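Local structure of BDI_3064 protein (Parabacteroides distasonis ATCC 8503, 5Z06) at residues 195-205 with 272-282; 504-515 with 526-536. The protein hydrolyses linear beta-1,2-glucan and beta-1,2-glucooligosaccharides of four or more glucose units from the non-reducing end, releasing sophorose. All coordinates share one frame; numbering follows the deposited sequence.

Contact 1 (195-205 with 272-282); sequences LQEAKAYERHI and SQTVSATTYPM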
# COMPACT_ATOMS: atom_id res chain seq x y z
N LEU A 195 -5.49 -9.29 24.02
CA LEU A 195 -5.84 -10.03 22.81
C LEU A 195 -7.34 -10.29 22.77
O LEU A 195 -7.89 -10.99 23.62
CB LEU A 195 -5.06 -11.34 22.77
CG LEU A 195 -4.99 -12.16 21.48
CD1 LEU A 195 -4.50 -11.31 20.32
CD2 LEU A 195 -4.06 -13.34 21.71
N GLN A 196 -7.99 -9.70 21.77
CA GLN A 196 -9.44 -9.55 21.76
C GLN A 196 -10.08 -10.78 21.20
O GLN A 196 -11.04 -11.31 21.77
CB GLN A 196 -9.88 -8.35 20.93
CG GLN A 196 -9.72 -7.00 21.61
CD GLN A 196 -10.15 -5.86 20.70
OE1 GLN A 196 -10.93 -4.99 21.10
NE2 GLN A 196 -9.65 -5.85 19.46
N GLU A 197 -9.59 -11.22 20.05
CA GLU A 197 -10.11 -12.43 19.45
C GLU A 197 -9.25 -12.92 18.34
O GLU A 197 -8.26 -12.28 17.94
CB GLU A 197 -11.55 -12.23 18.93
CG GLU A 197 -12.49 -13.45 19.01
CD GLU A 197 -12.18 -14.46 20.13
OE1 GLU A 197 -12.41 -14.15 21.32
OE2 GLU A 197 -11.71 -15.58 19.81
N ALA A 198 -9.60 -14.14 17.95
CA ALA A 198 -9.12 -14.81 16.78
C ALA A 198 -10.33 -14.88 15.91
O ALA A 198 -11.44 -15.15 16.39
CB ALA A 198 -8.67 -16.22 17.13
N LYS A 199 -10.15 -14.62 14.63
CA LYS A 199 -11.22 -14.75 13.69
C LYS A 199 -10.68 -15.59 12.55
O LYS A 199 -9.75 -15.18 11.85
CB LYS A 199 -11.70 -13.35 13.28
CG LYS A 199 -12.81 -13.29 12.24
CD LYS A 199 -14.02 -14.18 12.49
CE LYS A 199 -14.98 -14.06 11.31
NZ LYS A 199 -16.09 -15.04 11.43
N ALA A 200 -11.22 -16.79 12.41
CA ALA A 200 -10.77 -17.69 11.38
C ALA A 200 -11.53 -17.41 10.11
O ALA A 200 -12.67 -16.95 10.13
CB ALA A 200 -10.95 -19.15 11.78
N TYR A 201 -10.86 -17.67 9.01
CA TYR A 201 -11.46 -17.70 7.70
C TYR A 201 -11.08 -19.07 7.13
O TYR A 201 -11.04 -20.04 7.90
CB TYR A 201 -10.97 -16.49 6.91
CG TYR A 201 -11.45 -15.22 7.54
CD1 TYR A 201 -10.76 -14.66 8.59
CD2 TYR A 201 -12.64 -14.61 7.13
CE1 TYR A 201 -11.19 -13.51 9.20
CE2 TYR A 201 -13.09 -13.44 7.72
CZ TYR A 201 -12.35 -12.90 8.76
OH TYR A 201 -12.73 -11.76 9.41
N GLU A 202 -10.79 -19.18 5.85
CA GLU A 202 -10.51 -20.48 5.26
C GLU A 202 -9.06 -20.90 5.38
O GLU A 202 -8.74 -22.07 5.68
CB GLU A 202 -10.94 -20.49 3.81
CG GLU A 202 -10.79 -21.86 3.17
CD GLU A 202 -11.16 -21.85 1.74
OE1 GLU A 202 -10.25 -22.01 0.92
OE2 GLU A 202 -12.34 -21.67 1.42
N ARG A 203 -8.18 -19.96 5.10
CA ARG A 203 -6.75 -20.23 5.05
C ARG A 203 -5.99 -19.46 6.10
O ARG A 203 -4.76 -19.60 6.21
CB ARG A 203 -6.22 -19.86 3.68
CG ARG A 203 -6.99 -20.48 2.54
CD ARG A 203 -6.92 -21.98 2.60
NE ARG A 203 -7.63 -22.56 1.47
CZ ARG A 203 -7.29 -23.69 0.86
NH1 ARG A 203 -6.24 -24.39 1.27
NH2 ARG A 203 -8.01 -24.13 -0.15
N HIS A 204 -6.70 -18.67 6.90
CA HIS A 204 -6.00 -17.85 7.85
C HIS A 204 -6.84 -17.54 9.04
O HIS A 204 -8.05 -17.67 8.99
CB HIS A 204 -5.51 -16.56 7.21
CG HIS A 204 -6.54 -15.50 7.15
ND1 HIS A 204 -7.56 -15.51 6.23
CD2 HIS A 204 -6.73 -14.40 7.92
CE1 HIS A 204 -8.33 -14.46 6.43
NE2 HIS A 204 -7.85 -13.77 7.45
N ILE A 205 -6.14 -17.14 10.10
CA ILE A 205 -6.74 -16.65 11.31
C ILE A 205 -6.19 -15.26 11.55
O ILE A 205 -4.98 -15.04 11.51
CB ILE A 205 -6.46 -17.55 12.51
CG1 ILE A 205 -6.97 -18.95 12.20
CG2 ILE A 205 -7.10 -16.95 13.77
CD1 ILE A 205 -6.63 -20.00 13.23
N SER A 272 -0.61 -12.53 26.81
CA SER A 272 -2.01 -12.13 26.68
C SER A 272 -2.88 -13.34 27.06
O SER A 272 -2.36 -14.44 27.21
CB SER A 272 -2.31 -11.72 25.23
OG SER A 272 -2.05 -12.79 24.33
N GLN A 273 -4.19 -13.15 27.15
CA GLN A 273 -5.06 -14.33 27.20
C GLN A 273 -4.86 -15.10 25.88
O GLN A 273 -4.37 -14.56 24.88
CB GLN A 273 -6.54 -13.98 27.45
CG GLN A 273 -7.28 -13.23 26.34
CD GLN A 273 -8.79 -13.48 26.29
OE1 GLN A 273 -9.34 -14.24 27.11
NE2 GLN A 273 -9.46 -12.85 25.32
N THR A 274 -5.19 -16.38 25.91
CA THR A 274 -5.09 -17.22 24.74
C THR A 274 -6.41 -17.16 24.00
O THR A 274 -7.47 -17.22 24.61
CB THR A 274 -4.72 -18.66 25.14
OG1 THR A 274 -3.39 -18.66 25.65
CG2 THR A 274 -4.80 -19.61 23.94
N VAL A 275 -6.34 -17.02 22.68
CA VAL A 275 -7.52 -17.09 21.83
C VAL A 275 -7.29 -18.20 20.84
O VAL A 275 -6.14 -18.54 20.56
CB VAL A 275 -7.80 -15.76 21.08
CG1 VAL A 275 -8.10 -14.67 22.10
CG2 VAL A 275 -6.64 -15.33 20.17
N SER A 276 -8.36 -18.76 20.31
CA SER A 276 -8.25 -19.78 19.28
C SER A 276 -9.33 -19.65 18.23
O SER A 276 -10.36 -19.00 18.43
CB SER A 276 -8.29 -21.18 19.88
OG SER A 276 -9.52 -21.43 20.53
N ALA A 277 -9.08 -20.29 17.10
CA ALA A 277 -10.08 -20.40 16.08
C ALA A 277 -9.72 -21.52 15.16
O ALA A 277 -8.59 -22.02 15.16
CB ALA A 277 -10.19 -19.10 15.30
N THR A 278 -10.69 -21.92 14.36
CA THR A 278 -10.49 -23.02 13.43
C THR A 278 -10.93 -22.54 12.08
O THR A 278 -12.04 -22.03 11.95
CB THR A 278 -11.32 -24.24 13.83
OG1 THR A 278 -11.08 -24.52 15.21
CG2 THR A 278 -10.97 -25.47 12.96
N THR A 279 -10.07 -22.72 11.07
CA THR A 279 -10.41 -22.40 9.70
C THR A 279 -11.48 -23.32 9.16
O THR A 279 -11.59 -24.44 9.59
CB THR A 279 -9.21 -22.51 8.73
OG1 THR A 279 -8.67 -23.85 8.74
CG2 THR A 279 -8.13 -21.48 9.06
N TYR A 280 -12.22 -22.85 8.17
CA TYR A 280 -13.36 -23.58 7.64
C TYR A 280 -13.47 -23.26 6.16
O TYR A 280 -13.02 -22.20 5.73
CB TYR A 280 -14.65 -23.16 8.36
CG TYR A 280 -14.75 -21.66 8.49
CD1 TYR A 280 -14.11 -21.01 9.53
CD2 TYR A 280 -15.41 -20.90 7.55
CE1 TYR A 280 -14.15 -19.64 9.64
CE2 TYR A 280 -15.46 -19.52 7.65
CZ TYR A 280 -14.83 -18.89 8.70
OH TYR A 280 -14.85 -17.52 8.81
N PRO A 281 -14.11 -24.16 5.38
CA PRO A 281 -14.30 -23.85 3.97
C PRO A 281 -15.19 -22.63 3.78
O PRO A 281 -16.17 -22.44 4.51
CB PRO A 281 -14.95 -25.10 3.38
CG PRO A 281 -15.18 -26.03 4.51
CD PRO A 281 -14.70 -25.44 5.78
N MET A 282 -14.83 -21.81 2.80
CA MET A 282 -15.55 -20.59 2.51
C MET A 282 -16.11 -20.61 1.09
O MET A 282 -15.46 -21.02 0.15
CB MET A 282 -14.65 -19.39 2.74
CG MET A 282 -14.47 -19.04 4.21
SD MET A 282 -13.27 -17.73 4.51
CE MET A 282 -14.16 -16.32 3.89
O HOH W 1 -5.44 -10.60 26.73
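The hydroxyl OH of Tyr280 donates a bond of 2.6 Å to Ala200 O, while Tyr201 O lies over one face of the same ring and accepts from Tyr280 N, fixing the tyrosine at two points. Just beyond, Glu202 OE2 takes Met282 N at 2.9 Å on its anti lone pair; the other oxygen, OE1, forms salt bridges with Arg203 and Arg636. At the far end Gln273 reaches back with an extended chain to put NE2 3.0 Å from Leu195 O, in a bond of 173°, and a water joins the backbone N atoms of both residues. The strands 195-200 and 275-278 run nearly parallel (9°), each an edge of its sheet, in a beta sandwich whose three- and four-stranded sheets have the topology of a fibronectin type III domain. Small side chains suit this close approach: Ala277 CB is 3.6 Å from Ala200 CB and nearly as close to Ala198 CB. Val275 sends CG2 to Leu195 CD2 at 3.6 Å, and Ile205 lays CD1 against Ala277 O. Met282 SD touches Tyr201 CB at 3.5 Å and lies at the ring edge, 5.3 Å from the centroid, a Met-aromatic contact. Met290 of helix 284-297 packs against both side chains; Tyr201 OH bonds Glu293 of that helix.

Contact 2 (504-515 with 526-536); sequences WGRVEDGKMYTN and VGVSNGGPLFF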
# COMPACT_ATOMS: atom_id res chain seq x y z
N TRP A 504 2.05 10.26 -22.25
CA TRP A 504 2.06 9.26 -21.20
C TRP A 504 1.81 7.88 -21.77
O TRP A 504 2.45 6.94 -21.36
CB TRP A 504 1.12 9.61 -20.04
CG TRP A 504 -0.38 9.46 -20.25
CD1 TRP A 504 -1.29 10.46 -20.49
CD2 TRP A 504 -1.14 8.25 -20.14
NE1 TRP A 504 -2.55 9.95 -20.53
CE2 TRP A 504 -2.49 8.60 -20.32
CE3 TRP A 504 -0.80 6.91 -19.90
CZ2 TRP A 504 -3.51 7.66 -20.28
CZ3 TRP A 504 -1.81 5.97 -19.87
CH2 TRP A 504 -3.15 6.34 -20.07
N GLY A 505 0.91 7.79 -22.74
CA GLY A 505 0.51 6.53 -23.33
C GLY A 505 1.61 5.87 -24.12
O GLY A 505 1.64 4.64 -24.22
N ARG A 506 2.50 6.68 -24.70
CA ARG A 506 3.59 6.19 -25.57
C ARG A 506 3.06 5.51 -26.84
O ARG A 506 3.76 4.74 -27.46
CB ARG A 506 4.54 5.22 -24.80
CG ARG A 506 4.91 5.64 -23.38
CD ARG A 506 5.48 7.05 -23.32
NE ARG A 506 6.65 7.26 -24.19
CZ ARG A 506 7.05 8.44 -24.71
NH1 ARG A 506 6.38 9.56 -24.48
NH2 ARG A 506 8.15 8.50 -25.48
N VAL A 507 1.81 5.80 -27.18
CA VAL A 507 1.16 5.30 -28.37
C VAL A 507 0.28 6.42 -28.84
O VAL A 507 0.01 7.39 -28.11
CB VAL A 507 0.31 4.02 -28.17
CG1 VAL A 507 1.20 2.82 -27.81
CG2 VAL A 507 -0.78 4.23 -27.13
N GLU A 508 -0.17 6.28 -30.07
CA GLU A 508 -1.08 7.23 -30.67
C GLU A 508 -2.53 6.87 -30.30
O GLU A 508 -3.40 7.72 -30.36
CB GLU A 508 -0.90 7.22 -32.18
CG GLU A 508 0.46 7.70 -32.64
CD GLU A 508 0.56 9.22 -32.65
OE1 GLU A 508 -0.07 9.83 -33.55
OE2 GLU A 508 1.24 9.78 -31.76
N ASP A 509 -2.76 5.61 -29.93
CA ASP A 509 -4.09 5.08 -29.71
C ASP A 509 -4.76 5.91 -28.61
O ASP A 509 -4.17 6.10 -27.55
CB ASP A 509 -4.08 3.61 -29.22
CG ASP A 509 -3.28 2.64 -30.13
OD1 ASP A 509 -2.53 3.09 -31.02
OD2 ASP A 509 -3.41 1.42 -29.92
N GLY A 510 -5.98 6.40 -28.88
CA GLY A 510 -6.72 7.18 -27.90
C GLY A 510 -6.29 8.63 -27.75
O GLY A 510 -6.84 9.36 -26.91
N LYS A 511 -5.34 9.08 -28.56
CA LYS A 511 -4.94 10.48 -28.49
C LYS A 511 -6.11 11.42 -28.85
O LYS A 511 -6.12 12.56 -28.41
CB LYS A 511 -3.70 10.76 -29.35
CG LYS A 511 -3.97 10.80 -30.84
CD LYS A 511 -2.70 11.10 -31.60
CE LYS A 511 -3.02 11.46 -33.03
NZ LYS A 511 -1.81 11.97 -33.72
N MET A 512 -7.09 10.94 -29.61
CA MET A 512 -8.32 11.71 -29.92
C MET A 512 -9.42 11.58 -28.86
O MET A 512 -10.57 11.92 -29.12
CB MET A 512 -8.90 11.27 -31.29
CG MET A 512 -7.96 11.40 -32.49
SD MET A 512 -7.30 13.07 -32.58
CE MET A 512 -8.73 14.00 -33.16
N TYR A 513 -9.05 11.11 -27.67
CA TYR A 513 -9.97 10.72 -26.58
C TYR A 513 -10.65 9.43 -26.91
O TYR A 513 -10.53 8.44 -26.17
CB TYR A 513 -11.02 11.78 -26.19
CG TYR A 513 -11.82 11.29 -25.02
CD1 TYR A 513 -11.29 11.27 -23.74
CD2 TYR A 513 -13.10 10.79 -25.20
CE1 TYR A 513 -12.03 10.81 -22.65
CE2 TYR A 513 -13.84 10.31 -24.13
CZ TYR A 513 -13.29 10.32 -22.87
OH TYR A 513 -14.06 9.83 -21.85
N THR A 514 -11.41 9.46 -28.00
CA THR A 514 -11.79 8.26 -28.71
C THR A 514 -10.56 7.50 -29.19
O THR A 514 -9.49 8.07 -29.44
CB THR A 514 -12.63 8.58 -29.94
OG1 THR A 514 -11.94 9.57 -30.71
CG2 THR A 514 -13.99 9.07 -29.53
N ASN A 515 -10.75 6.21 -29.36
CA ASN A 515 -9.64 5.33 -29.68
C ASN A 515 -10.05 4.57 -30.95
O ASN A 515 -9.47 4.81 -32.02
CB ASN A 515 -9.35 4.44 -28.47
CG ASN A 515 -8.20 3.47 -28.71
OD1 ASN A 515 -8.07 2.90 -29.79
ND2 ASN A 515 -7.40 3.25 -27.67
N VAL A 526 -13.19 4.41 -26.35
CA VAL A 526 -12.50 5.50 -25.71
C VAL A 526 -11.33 4.93 -24.93
O VAL A 526 -11.40 3.83 -24.38
CB VAL A 526 -13.46 6.22 -24.77
CG1 VAL A 526 -12.72 7.14 -23.79
CG2 VAL A 526 -14.49 7.00 -25.57
N GLY A 527 -10.28 5.71 -24.84
CA GLY A 527 -9.20 5.38 -23.94
C GLY A 527 -7.86 5.53 -24.59
O GLY A 527 -7.67 5.18 -25.76
N VAL A 528 -6.92 6.01 -23.81
CA VAL A 528 -5.54 6.11 -24.23
C VAL A 528 -5.01 4.70 -24.26
O VAL A 528 -5.26 3.91 -23.35
CB VAL A 528 -4.71 6.92 -23.24
CG1 VAL A 528 -3.22 6.84 -23.58
CG2 VAL A 528 -5.18 8.37 -23.23
N SER A 529 -4.26 4.40 -25.31
CA SER A 529 -3.62 3.10 -25.44
C SER A 529 -4.70 2.03 -25.29
O SER A 529 -5.79 2.21 -25.85
CB SER A 529 -2.48 2.99 -24.43
OG SER A 529 -1.70 1.86 -24.73
N ASN A 530 -4.43 0.93 -24.58
CA ASN A 530 -5.46 -0.08 -24.35
C ASN A 530 -6.18 0.07 -23.02
O ASN A 530 -6.82 -0.88 -22.57
CB ASN A 530 -4.94 -1.51 -24.61
CG ASN A 530 -3.86 -1.95 -23.65
OD1 ASN A 530 -3.43 -1.20 -22.78
ND2 ASN A 530 -3.41 -3.18 -23.82
N GLY A 531 -6.12 1.27 -22.43
CA GLY A 531 -6.92 1.62 -21.26
C GLY A 531 -6.16 2.29 -20.13
O GLY A 531 -6.76 2.91 -19.25
N GLY A 532 -4.83 2.16 -20.15
CA GLY A 532 -4.00 2.71 -19.12
C GLY A 532 -4.01 1.79 -17.91
O GLY A 532 -4.52 0.66 -17.97
N PRO A 533 -3.42 2.26 -16.80
CA PRO A 533 -3.52 1.50 -15.57
C PRO A 533 -4.97 1.23 -15.28
O PRO A 533 -5.83 2.10 -15.49
CB PRO A 533 -2.94 2.44 -14.52
CG PRO A 533 -2.13 3.44 -15.28
CD PRO A 533 -2.78 3.57 -16.61
N LEU A 534 -5.25 0.03 -14.80
CA LEU A 534 -6.63 -0.37 -14.59
C LEU A 534 -7.36 0.42 -13.52
O LEU A 534 -8.59 0.41 -13.51
CB LEU A 534 -6.73 -1.86 -14.30
CG LEU A 534 -8.08 -2.52 -14.52
CD1 LEU A 534 -8.59 -2.29 -15.93
CD2 LEU A 534 -7.96 -4.01 -14.23
N PHE A 535 -6.65 1.12 -12.64
CA PHE A 535 -7.34 1.94 -11.64
C PHE A 535 -8.14 3.09 -12.26
O PHE A 535 -9.02 3.65 -11.60
CB PHE A 535 -6.39 2.46 -10.57
CG PHE A 535 -5.60 3.67 -10.96
CD1 PHE A 535 -6.12 4.95 -10.75
CD2 PHE A 535 -4.33 3.56 -11.49
CE1 PHE A 535 -5.40 6.09 -11.07
CE2 PHE A 535 -3.60 4.70 -11.83
CZ PHE A 535 -4.13 5.96 -11.61
N PHE A 536 -7.84 3.41 -13.51
CA PHE A 536 -8.65 4.34 -14.29
C PHE A 536 -10.14 3.98 -14.33
O PHE A 536 -10.99 4.88 -14.30
CB PHE A 536 -8.08 4.47 -15.70
CG PHE A 536 -6.80 5.26 -15.80
CD1 PHE A 536 -6.06 5.66 -14.68
CD2 PHE A 536 -6.32 5.58 -17.05
CE1 PHE A 536 -4.90 6.39 -14.84
CE2 PHE A 536 -5.16 6.31 -17.21
CZ PHE A 536 -4.46 6.72 -16.09
O HOH W 2 0.39 2.41 -23.25
O HOH W 3 -1.92 0.42 -27.16
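Two groups of 504-515 meet the carbonyl oxygen of Gly527: Asn515 ND2 donates to Gly527 O at 2.7 Å, with the oxygen near the amide plane, and Gly510 CA lies 3.1 Å from Gly527 O in a weaker CA-H...O contact. Asn515 suits the place because its short chain carries an amide donor; with CG anti to the backbone N (chi1 180°) the amide is turned toward 526-536, where ND2 also meets Tyr519 OH. The two runs flank the short strands 518-519 and 522-523 and are built from reverse turns: a type II turn over Glu508-Lys511, a type I turn over Gly510-Tyr513 and a type II' turn over Val528-Gly531. They belong to the helical glycoamylase-like region of this GH144 enzyme. Gly510 takes the positive phi that the type II turn needs at its third residue, and its bare CA allows the close approach to Gly527. Backbone bonds tie the two runs, Ser529 N to Asp509 O (2.8 Å) and Gly527 N to Tyr513 O, the latter beside a single beta bridge of Thr514 with Val526. Ser529 OG is gripped by two waters: it donates to one that bonds Gly505 O, and accepts from another that reaches Asp509 OD2, whose further partner is Tyr519. Packing flanks this polar centre. Val526 CG1 sits over a face of the Tyr513 ring, 3.7 Å from its centroid, while the phenol OH bonds Tyr556 of helix 556-573. Similarly, Val528 presses CG1 onto the six-membered ring of Trp504 in a CH-pi contact, and Gly532 CA meets that ring's edge. Phe536, beside a bound glycerol that may mark a pocket, turns its edge toward the Trp504 face in an offset edge-to-face pair with planes at 78°, bringing Phe536 CE2 to 3.5 Å from Trp504 CH2.

In the fold
Contacts 1 and 2 are on opposite sides of the chain's centre, with centres about 45 Å apart and nearest atoms about 23 Å apart, and they hold no element in common. Contact 1, partly buried, closes one margin of a beta sandwich, where edge strands of its two sheets pack side by side through their side chains; small aliphatic groups fill its middle, and polar bonds gather at its ends. Contact 2 is the more buried of the two, although loops make up most of it: main-chain bonds and glycines set the turns, and aromatic rings supply the apolar surface. Waters serve each differently, joining backbone nitrogens in 195-205 with 272-282 but hydrogen-bonding to a serine hydroxyl in 504-515 with 526-536.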